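Long-range contact in PrgZ (Enterococcus faecalis, PDB 4FAJ), which binds a peptide pheromone as a membrane-anchored extracellular receptor of the solute-binding protein 5 family, and probably serves peptide uptake: residues 62-67 with 292-297. Residues are numbered along the deposited sequence; the frame is centred on the assembly and turned at random.
Sequences ATLTAG and LDEAPL
Strand 61-66 is one of the two edge strands of a four-stranded mixed sheet, hydrogen-bonded to strand 271-276 along one side; along its other side, acidic side chains from 292-297 take the place of a further strand. The axes of strands 62-66 and 294-297 run roughly parallel, 21° apart, yet one bond alone joins backbone to backbone: Asp293 N gives its hydrogen to Thr63 O at 2.8 Å, nearly along the C=O axis. Asp293 turns its carboxylate back, CG beside its own N (chi1 -62°), so that OD2 receives Thr63 N through its anti lone pair at 2.9 Å. Aspartate is short enough to close this two-bond clasp on one residue. Glu294 reaches farther. Its CG sits in the crowded position between N and C (chi1 69°), and the extended chain brings OE1 to 2.7 Å from Thr65 N, again by the anti lone pair. Thr65 OG1, held beside its own N-H, donates to the same OE1 from above the carboxylate plane, so one residue offers two donors. Leu292 CD2 lies 3.6 Å from Thr63 CG2, the side chains crossing at about a right angle; Thr65 CG2 packs on Leu292 CD1 and covers Glu294 O, a buried carbonyl oxygen without a partner. Asp293 and Glu294 are buried, but toward partly exposed Thr65 and Pro296 packing loosens, and the proline also meets an apolar side chain of the bound peptide. Lys542, salt-bridged to Asp293 OD1, probably favours its ionised form; for Glu294, weakly paired Lys537 and nearby Glu539 pull oppositely, so its proton affinity may be raised.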
ATOM      1  N   ALA A  62      -3.118  20.415 -14.960  1.00 19.73           N
ATOM      2  CA  ALA A  62      -1.796  20.164 -14.388  1.00 19.03           C
ATOM      3  C   ALA A  62      -1.241  18.877 -14.943  1.00 18.37           C
ATOM      4  O   ALA A  62      -1.998  18.011 -15.404  1.00 18.21           O
ATOM      5  CB  ALA A  62      -1.867  20.074 -12.863  1.00 17.95           C
ATOM      6  N   THR A  63       0.081  18.752 -14.866  1.00 18.09           N
ATOM      7  CA  THR A  63       0.773  17.512 -15.172  1.00 18.25           C
ATOM      8  C   THR A  63       1.580  17.123 -13.937  1.00 17.36           C
ATOM      9  O   THR A  63       2.473  17.857 -13.516  1.00 17.36           O
ATOM     10  CB  THR A  63       1.678  17.661 -16.403  1.00 18.99           C
ATOM     11  OG1 THR A  63       0.874  18.040 -17.525  1.00 20.00           O
ATOM     12  CG2 THR A  63       2.386  16.355 -16.714  1.00 19.46           C
ATOM     13  N   LEU A  64       1.234  15.976 -13.363  1.00 16.36           N
ATOM     14  CA  LEU A  64       1.836  15.481 -12.129  1.00 16.24           C
ATOM     15  C   LEU A  64       2.608  14.197 -12.419  1.00 16.25           C
ATOM     16  O   LEU A  64       2.668  13.747 -13.559  1.00 16.28           O
ATOM     17  CB  LEU A  64       0.752  15.230 -11.073  1.00 15.68           C
ATOM     18  CG  LEU A  64      -0.218  16.394 -10.784  1.00 17.22           C
ATOM     19  CD1 LEU A  64      -1.265  15.976  -9.751  1.00 15.03           C
ATOM     20  CD2 LEU A  64       0.513  17.649 -10.323  1.00 17.27           C
ATOM     21  N   THR A  65       3.204  13.605 -11.386  1.00 16.47           N
ATOM     22  CA  THR A  65       4.088  12.473 -11.588  1.00 16.23           C
ATOM     23  C   THR A  65       3.613  11.226 -10.861  1.00 16.39           C
ATOM     24  O   THR A  65       2.824  11.294  -9.918  1.00 16.84           O
ATOM     25  CB  THR A  65       5.535  12.798 -11.151  1.00 16.45           C
ATOM     26  OG1 THR A  65       5.577  13.035  -9.742  1.00 16.16           O
ATOM     27  CG2 THR A  65       6.047  14.025 -11.882  1.00 16.09           C
ATOM     28  N   ALA A  66       4.142  10.091 -11.301  1.00 16.54           N
ATOM     29  CA  ALA A  66       3.818   8.777 -10.744  1.00 16.78           C
ATOM     30  C   ALA A  66       5.104   7.963 -10.756  1.00 17.18           C
ATOM     31  O   ALA A  66       6.004   8.242 -11.558  1.00 17.55           O
ATOM     32  CB  ALA A  66       2.744   8.090 -11.599  1.00 16.36           C
ATOM     33  N   GLY A  67       5.184   6.953  -9.892  1.00 17.27           N
ATOM     34  CA  GLY A  67       6.401   6.136  -9.769  1.00 18.01           C
ATOM     35  C   GLY A  67       6.436   4.903 -10.662  1.00 18.56           C
ATOM     36  O   GLY A  67       7.516   4.400 -10.979  1.00 19.16           O
ATOM     37  N   LEU A 292       6.517  19.860 -16.121  1.00 20.83           N
ATOM     38  CA  LEU A 292       5.896  19.106 -15.047  1.00 20.22           C
ATOM     39  C   LEU A 292       5.582  20.079 -13.920  1.00 20.25           C
ATOM     40  O   LEU A 292       6.329  21.037 -13.705  1.00 19.62           O
ATOM     41  CB  LEU A 292       6.845  18.013 -14.526  1.00 19.86           C
ATOM     42  CG  LEU A 292       7.004  16.706 -15.310  1.00 20.23           C
ATOM     43  CD1 LEU A 292       8.097  15.790 -14.667  1.00 18.39           C
ATOM     44  CD2 LEU A 292       5.693  15.946 -15.419  1.00 19.02           C
ATOM     45  N   ASP A 293       4.501  19.819 -13.189  1.00 19.50           N
ATOM     46  CA  ASP A 293       4.108  20.674 -12.068  1.00 19.69           C
ATOM     47  C   ASP A 293       4.539  20.094 -10.706  1.00 19.36           C
ATOM     48  O   ASP A 293       4.329  20.703  -9.663  1.00 19.90           O
ATOM     49  CB  ASP A 293       2.597  20.934 -12.124  1.00 19.76           C
ATOM     50  CG  ASP A 293       2.186  21.673 -13.392  1.00 20.83           C
ATOM     51  OD1 ASP A 293       2.823  22.695 -13.695  1.00 21.11           O
ATOM     52  OD2 ASP A 293       1.238  21.243 -14.094  1.00 20.64           O
ATOM     53  N   GLU A 294       5.156  18.918 -10.721  1.00 19.18           N
ATOM     54  CA  GLU A 294       5.828  18.381  -9.541  1.00 18.88           C
ATOM     55  C   GLU A 294       6.994  17.509  -9.996  1.00 18.22           C
ATOM     56  O   GLU A 294       7.038  17.086 -11.151  1.00 18.70           O
ATOM     57  CB  GLU A 294       4.859  17.576  -8.661  1.00 18.94           C
ATOM     58  CG  GLU A 294       4.408  16.290  -9.267  1.00 21.29           C
ATOM     59  CD  GLU A 294       3.492  15.473  -8.370  1.00 23.40           C
ATOM     60  OE1 GLU A 294       3.151  14.342  -8.772  1.00 25.60           O
ATOM     61  OE2 GLU A 294       3.107  15.945  -7.279  1.00 27.31           O
ATOM     62  N   ALA A 295       7.944  17.291  -9.096  1.00 17.46           N
ATOM     63  CA  ALA A 295       9.112  16.468  -9.359  1.00 16.76           C
ATOM     64  C   ALA A 295       9.547  15.764  -8.084  1.00 16.04           C
ATOM     65  O   ALA A 295       9.775  16.421  -7.066  1.00 16.36           O
ATOM     66  CB  ALA A 295      10.259  17.320  -9.908  1.00 16.84           C
ATOM     67  N   PRO A 296       9.673  14.423  -8.123  1.00 15.27           N
ATOM     68  CA  PRO A 296      10.141  13.722  -6.933  1.00 14.71           C
ATOM     69  C   PRO A 296      11.631  13.958  -6.713  1.00 15.20           C
ATOM     70  O   PRO A 296      12.365  14.231  -7.681  1.00 15.15           O
ATOM     71  CB  PRO A 296       9.870  12.251  -7.270  1.00 14.93           C
ATOM     72  CG  PRO A 296      10.008  12.199  -8.746  1.00 15.12           C
ATOM     73  CD  PRO A 296       9.392  13.485  -9.224  1.00 15.37           C
ATOM     74  N   LEU A 297      12.058  13.872  -5.456  1.00 15.35           N
ATOM     75  CA  LEU A 297      13.452  14.135  -5.071  1.00 16.08           C
ATOM     76  C   LEU A 297      14.028  13.098  -4.094  1.00 15.88           C
ATOM     77  O   LEU A 297      13.327  12.584  -3.229  1.00 16.31           O
ATOM     78  CB  LEU A 297      13.551  15.517  -4.422  1.00 16.07           C
ATOM     79  CG  LEU A 297      13.197  16.735  -5.272  1.00 17.15           C
ATOM     80  CD1 LEU A 297      13.132  17.998  -4.416  1.00 17.22           C
ATOM     81  CD2 LEU A 297      14.182  16.920  -6.424  1.00 17.37           C
TER